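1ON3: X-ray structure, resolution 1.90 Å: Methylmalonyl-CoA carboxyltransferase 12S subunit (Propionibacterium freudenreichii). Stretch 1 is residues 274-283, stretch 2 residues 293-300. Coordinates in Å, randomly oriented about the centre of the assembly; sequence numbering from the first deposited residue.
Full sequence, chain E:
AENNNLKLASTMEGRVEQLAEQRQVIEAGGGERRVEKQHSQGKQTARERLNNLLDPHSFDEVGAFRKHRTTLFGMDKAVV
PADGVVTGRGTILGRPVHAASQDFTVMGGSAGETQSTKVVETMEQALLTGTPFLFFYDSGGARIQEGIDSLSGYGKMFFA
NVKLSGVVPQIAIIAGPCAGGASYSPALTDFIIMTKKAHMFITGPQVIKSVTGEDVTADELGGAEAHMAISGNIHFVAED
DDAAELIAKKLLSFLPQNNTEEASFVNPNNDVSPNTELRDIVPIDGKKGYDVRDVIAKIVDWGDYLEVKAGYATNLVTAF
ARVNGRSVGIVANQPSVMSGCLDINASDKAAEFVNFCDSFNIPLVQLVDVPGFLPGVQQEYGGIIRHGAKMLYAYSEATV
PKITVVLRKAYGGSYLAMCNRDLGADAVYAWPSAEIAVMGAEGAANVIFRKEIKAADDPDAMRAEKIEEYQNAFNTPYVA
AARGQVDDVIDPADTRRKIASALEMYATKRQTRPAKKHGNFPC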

ATOM      1  N   PRO E 274     -28.347  -0.744  36.806  1.00 23.73           N
ATOM      2  CA  PRO E 274     -29.688  -0.851  36.222  1.00 22.75           C
ATOM      3  C   PRO E 274     -30.568   0.340  36.562  1.00 24.70           C
ATOM      4  O   PRO E 274     -30.366   0.984  37.586  1.00 28.36           O
ATOM      5  CB  PRO E 274     -30.232  -2.144  36.837  1.00 22.54           C
ATOM      6  CG  PRO E 274     -28.991  -2.963  37.071  1.00 23.59           C
ATOM      7  CD  PRO E 274     -28.039  -1.924  37.637  1.00 17.16           C
ATOM      8  N   ASN E 275     -31.519   0.649  35.687  1.00 20.37           N
ATOM      9  CA  ASN E 275     -32.466   1.725  35.939  1.00 23.50           C
ATOM     10  C   ASN E 275     -33.828   1.161  35.569  1.00 25.55           C
ATOM     11  O   ASN E 275     -34.183   1.084  34.395  1.00 25.62           O
ATOM     12  CB  ASN E 275     -32.174   2.966  35.095  1.00 25.36           C
ATOM     13  CG  ASN E 275     -33.049   4.145  35.494  1.00 25.90           C
ATOM     14  OD1 ASN E 275     -34.133   3.964  36.045  1.00 26.37           O
ATOM     15  ND2 ASN E 275     -32.587   5.355  35.212  1.00 27.93           N
ATOM     16  N   THR E 276     -34.591   0.764  36.580  1.00 20.81           N
ATOM     17  CA  THR E 276     -35.900   0.168  36.366  1.00 24.15           C
ATOM     18  C   THR E 276     -36.937   1.075  35.722  1.00 23.01           C
ATOM     19  O   THR E 276     -37.942   0.587  35.208  1.00 21.93           O
ATOM     20  CB  THR E 276     -36.471  -0.364  37.690  1.00 25.02           C
ATOM     21  OG1 THR E 276     -36.619   0.728  38.603  1.00 21.33           O
ATOM     22  CG2 THR E 276     -35.524  -1.405  38.291  1.00 25.79           C
ATOM     23  N   GLU E 277     -36.709   2.386  35.743  1.00 23.82           N
ATOM     24  CA  GLU E 277     -37.661   3.307  35.142  1.00 23.34           C
ATOM     25  C   GLU E 277     -37.776   3.051  33.648  1.00 20.87           C
ATOM     26  O   GLU E 277     -38.804   3.338  33.048  1.00 19.80           O
ATOM     27  CB  GLU E 277     -37.249   4.763  35.373  1.00 29.81           C
ATOM     28  CG  GLU E 277     -37.201   5.175  36.833  1.00 37.89           C
ATOM     29  CD  GLU E 277     -36.900   6.654  37.009  1.00 45.58           C
ATOM     30  OE1 GLU E 277     -37.808   7.481  36.775  1.00 49.03           O
ATOM     31  OE2 GLU E 277     -35.751   6.990  37.369  1.00 47.40           O
ATOM     32  N   LEU E 278     -36.721   2.494  33.057  1.00 21.17           N
ATOM     33  CA  LEU E 278     -36.718   2.190  31.625  1.00 20.54           C
ATOM     34  C   LEU E 278     -37.773   1.141  31.258  1.00 24.83           C
ATOM     35  O   LEU E 278     -38.214   1.063  30.106  1.00 17.88           O
ATOM     36  CB  LEU E 278     -35.341   1.694  31.201  1.00 17.95           C
ATOM     37  CG  LEU E 278     -34.283   2.768  30.941  1.00 23.78           C
ATOM     38  CD1 LEU E 278     -32.879   2.148  30.948  1.00 18.29           C
ATOM     39  CD2 LEU E 278     -34.597   3.452  29.594  1.00 20.57           C
ATOM     40  N   ARG E 279     -38.172   0.326  32.232  1.00 19.36           N
ATOM     41  CA  ARG E 279     -39.182  -0.695  31.973  1.00 22.31           C
ATOM     42  C   ARG E 279     -40.548  -0.077  31.753  1.00 17.92           C
ATOM     43  O   ARG E 279     -41.436  -0.714  31.189  1.00 23.89           O
ATOM     44  CB  ARG E 279     -39.308  -1.648  33.156  1.00 19.91           C
ATOM     45  CG  ARG E 279     -38.091  -2.481  33.451  1.00 24.17           C
ATOM     46  CD  ARG E 279     -38.304  -3.226  34.754  1.00 22.09           C
ATOM     47  NE  ARG E 279     -37.117  -3.979  35.141  1.00 21.48           N
ATOM     48  CZ  ARG E 279     -36.876  -4.401  36.378  1.00 21.55           C
ATOM     49  NH1 ARG E 279     -37.746  -4.141  37.345  1.00 25.70           N
ATOM     50  NH2 ARG E 279     -35.762  -5.066  36.651  1.00 22.55           N
ATOM     51  N   ASP E 280     -40.727   1.165  32.189  1.00 24.13           N
ATOM     52  CA  ASP E 280     -42.048   1.778  32.075  1.00 26.75           C
ATOM     53  C   ASP E 280     -42.256   2.844  31.015  1.00 26.49           C
ATOM     54  O   ASP E 280     -43.380   3.302  30.809  1.00 30.74           O
ATOM     55  CB  ASP E 280     -42.446   2.340  33.441  1.00 31.36           C
ATOM     56  CG  ASP E 280     -42.246   1.332  34.558  1.00 33.25           C
ATOM     57  OD1 ASP E 280     -42.738   0.196  34.415  1.00 34.22           O
ATOM     58  OD2 ASP E 280     -41.597   1.673  35.568  1.00 36.87           O
ATOM     59  N   ILE E 281     -41.192   3.233  30.329  1.00 22.70           N
ATOM     60  CA  ILE E 281     -41.307   4.275  29.323  1.00 22.17           C
ATOM     61  C   ILE E 281     -42.073   3.833  28.087  1.00 21.75           C
ATOM     62  O   ILE E 281     -42.921   4.571  27.586  1.00 22.56           O
ATOM     63  CB  ILE E 281     -39.918   4.781  28.900  1.00 21.76           C
ATOM     64  CG1 ILE E 281     -39.180   5.330  30.122  1.00 26.94           C
ATOM     65  CG2 ILE E 281     -40.064   5.853  27.835  1.00 21.72           C
ATOM     66  CD1 ILE E 281     -37.708   5.650  29.877  1.00 26.35           C
ATOM     67  N   VAL E 282     -41.768   2.631  27.604  1.00 17.94           N
ATOM     68  CA  VAL E 282     -42.411   2.070  26.427  1.00 17.18           C
ATOM     69  C   VAL E 282     -43.634   1.243  26.833  1.00 21.62           C
ATOM     70  O   VAL E 282     -43.503   0.179  27.434  1.00 19.06           O
ATOM     71  CB  VAL E 282     -41.426   1.160  25.644  1.00 17.52           C
ATOM     72  CG1 VAL E 282     -42.049   0.716  24.328  1.00 20.44           C
ATOM     73  CG2 VAL E 282     -40.121   1.896  25.406  1.00 20.85           C
ATOM     74  N   PRO E 283     -44.838   1.720  26.494  1.00 22.62           N
ATOM     75  CA  PRO E 283     -46.100   1.039  26.816  1.00 23.93           C
ATOM     76  C   PRO E 283     -46.174  -0.361  26.203  1.00 29.23           C
ATOM     77  O   PRO E 283     -45.648  -0.590  25.112  1.00 24.82           O
ATOM     78  CB  PRO E 283     -47.155   1.960  26.202  1.00 23.22           C
ATOM     79  CG  PRO E 283     -46.499   3.293  26.199  1.00 24.55           C
ATOM     80  CD  PRO E 283     -45.098   2.961  25.749  1.00 21.58           C
TER
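Stretch 2 (293-300) RDVIAKIV

Stretch 2 packs as a helix against a short turn-and-helix segment of stretch 1, through an apolar patch bordered by one long salt bridge and one water bridge, with no direct hydrogen bond between the two. The buried surface is modest, 377 Å² summed over both sides.

Stretch 1 begins as loop. A type I beta turn runs from Asn275 to Leu278, closed by Leu278 N to Asn275 O at 3.2 Å. The side chain of Asn275 caps the turn, with Glu277 N donating to Asn275 OD1 at 3.0 Å. A weakly bonded helix follows at about 278-281, and Val282 and Pro283 are loop again.

Stretch 2 is helical from Arg293 to about Ile299. Ala297 N bonds to Arg293 O at 2.8 Å. Lys298 N makes two weak bonds, to Asp294 O at 3.5 Å and to Val295 O at 3.1 Å. Val300 lies in loop.

The backbones come nearest at Leu278 and Val295, whose CA atoms are 6.6 Å apart. The two chains run in roughly opposite directions, so the contacts tend to pair early residues with late ones. Asn275 and Glu277, early in stretch 1, meet Lys298, late in stretch 2. Ile281 and Val282 meet Val295, near the start of the helix. The long side chain of Lys298 also reaches back to Ile281.

Val295 takes part in three of the apolar contacts. Val295 CG1 is 4.0 Å from Leu278 CD2. Val295 CG2 lies 3.8 Å from Ile281 CG2 and 4.3 Å from Val282 CG2. Leu278 leaves its backbone sideways, but the end of its side chain comes nearer to the helix. There Leu278 CD1 meets Ile299 CG2 at 3.9 Å, and Leu278 CD2 meets Lys298 CB at 3.8 Å. Ile281 points toward stretch 2, and Ile281 CD1 approaches Asp294 O at 3.6 Å. Ile296 points away and makes no contact with stretch 1.

Lys298 has the largest covered area, 99 Å². Its aliphatic chain lies along stretch 1: Lys298 CD is 3.5 Å from Ile281 CD1 and 4.2 Å from Asn275 ND2. Its chi2 and chi3 are t, so the chain is extended from CA to CE; chi4 is m and turns NZ at the end, where it meets Glu277. The salt bridge from Lys298 NZ to Glu277 OE1 is long, at 3.7 Å.

Water 1 joins the polar end of the contact. It accepts from Asn275 ND2 at 2.7 Å and donates to Lys298 O at 2.8 Å. Asn275 thus caps its own turn through OD1 and reaches the helix backbone through ND2 and the water.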

ATOM      1  N   ARG E 293     -36.911  10.029  23.351  1.00 12.45           N
ATOM      2  CA  ARG E 293     -35.787  10.718  23.967  1.00 13.55           C
ATOM      3  C   ARG E 293     -35.788  10.467  25.474  1.00 17.72           C
ATOM      4  O   ARG E 293     -34.784  10.683  26.138  1.00 15.16           O
ATOM      5  CB  ARG E 293     -35.832  12.215  23.646  1.00 14.04           C
ATOM      6  CG  ARG E 293     -35.529  12.499  22.160  1.00 14.83           C
ATOM      7  CD  ARG E 293     -35.918  13.915  21.764  1.00 13.19           C
ATOM      8  NE  ARG E 293     -37.365  14.133  21.864  1.00 20.09           N
ATOM      9  CZ  ARG E 293     -38.008  15.149  21.292  1.00 21.12           C
ATOM     10  NH1 ARG E 293     -37.336  16.044  20.572  1.00 15.99           N
ATOM     11  NH2 ARG E 293     -39.320  15.279  21.448  1.00 18.99           N
ATOM     12  N   ASP E 294     -36.915  10.008  26.014  1.00 16.80           N
ATOM     13  CA  ASP E 294     -36.957   9.689  27.441  1.00 19.18           C
ATOM     14  C   ASP E 294     -36.121   8.432  27.661  1.00 17.11           C
ATOM     15  O   ASP E 294     -35.525   8.244  28.724  1.00 20.47           O
ATOM     16  CB  ASP E 294     -38.400   9.474  27.922  1.00 17.07           C
ATOM     17  CG  ASP E 294     -39.174  10.772  28.012  1.00 20.02           C
ATOM     18  OD1 ASP E 294     -38.545  11.830  28.225  1.00 26.36           O
ATOM     19  OD2 ASP E 294     -40.405  10.739  27.881  1.00 18.05           O
ATOM     20  N   VAL E 295     -36.072   7.568  26.651  1.00 12.92           N
ATOM     21  CA  VAL E 295     -35.266   6.363  26.745  1.00 12.76           C
ATOM     22  C   VAL E 295     -33.810   6.803  26.612  1.00 14.69           C
ATOM     23  O   VAL E 295     -32.949   6.393  27.391  1.00 15.97           O
ATOM     24  CB  VAL E 295     -35.590   5.364  25.620  1.00 13.84           C
ATOM     25  CG1 VAL E 295     -34.607   4.205  25.666  1.00 16.91           C
ATOM     26  CG2 VAL E 295     -37.042   4.857  25.768  1.00 14.81           C
ATOM     27  N   ILE E 296     -33.547   7.657  25.627  1.00 12.54           N
ATOM     28  CA  ILE E 296     -32.193   8.150  25.395  1.00 10.74           C
ATOM     29  C   ILE E 296     -31.628   8.798  26.653  1.00 11.21           C
ATOM     30  O   ILE E 296     -30.514   8.491  27.057  1.00 14.23           O
ATOM     31  CB  ILE E 296     -32.157   9.186  24.229  1.00 10.04           C
ATOM     32  CG1 ILE E 296     -32.539   8.491  22.911  1.00 12.03           C
ATOM     33  CG2 ILE E 296     -30.754   9.840  24.139  1.00 14.90           C
ATOM     34  CD1 ILE E 296     -32.642   9.429  21.681  1.00 12.95           C
ATOM     35  N   ALA E 297     -32.397   9.694  27.268  1.00 12.99           N
ATOM     36  CA  ALA E 297     -31.939  10.400  28.462  1.00 14.24           C
ATOM     37  C   ALA E 297     -31.499   9.464  29.575  1.00 16.90           C
ATOM     38  O   ALA E 297     -30.555   9.765  30.312  1.00 17.19           O
ATOM     39  CB  ALA E 297     -33.023  11.334  28.972  1.00 16.95           C
ATOM     40  N   LYS E 298     -32.166   8.323  29.698  1.00 17.82           N
ATOM     41  CA  LYS E 298     -31.816   7.370  30.745  1.00 21.59           C
ATOM     42  C   LYS E 298     -30.659   6.441  30.418  1.00 21.73           C
ATOM     43  O   LYS E 298     -30.177   5.727  31.299  1.00 22.08           O
ATOM     44  CB  LYS E 298     -33.046   6.551  31.144  1.00 20.85           C
ATOM     45  CG  LYS E 298     -34.137   7.415  31.751  1.00 24.60           C
ATOM     46  CD  LYS E 298     -35.324   6.607  32.240  1.00 32.66           C
ATOM     47  CE  LYS E 298     -36.404   7.540  32.777  1.00 36.75           C
ATOM     48  NZ  LYS E 298     -35.873   8.471  33.818  1.00 40.23           N
ATOM     49  N   ILE E 299     -30.188   6.445  29.174  1.00 18.24           N
ATOM     50  CA  ILE E 299     -29.088   5.558  28.839  1.00 14.72           C
ATOM     51  C   ILE E 299     -27.768   6.247  28.499  1.00 15.06           C
ATOM     52  O   ILE E 299     -26.712   5.624  28.568  1.00 15.34           O
ATOM     53  CB  ILE E 299     -29.466   4.597  27.699  1.00 20.20           C
ATOM     54  CG1 ILE E 299     -29.770   5.368  26.420  1.00 21.61           C
ATOM     55  CG2 ILE E 299     -30.702   3.788  28.102  1.00 25.99           C
ATOM     56  CD1 ILE E 299     -30.010   4.464  25.221  1.00 25.80           C
ATOM     57  N   VAL E 300     -27.813   7.527  28.148  1.00 14.88           N
ATOM     58  CA  VAL E 300     -26.581   8.240  27.814  1.00 11.62           C
ATOM     59  C   VAL E 300     -26.035   8.984  29.032  1.00 14.64           C
ATOM     60  O   VAL E 300     -26.784   9.315  29.955  1.00 12.67           O
ATOM     61  CB  VAL E 300     -26.802   9.251  26.642  1.00 13.16           C
ATOM     62  CG1 VAL E 300     -27.376   8.525  25.445  1.00 13.81           C
ATOM     63  CG2 VAL E 300     -27.724  10.379  27.059  1.00 14.05           C
TER
HETATM   64  O   HOH W   1     -30.325   6.273  34.064  1.00 31.62           O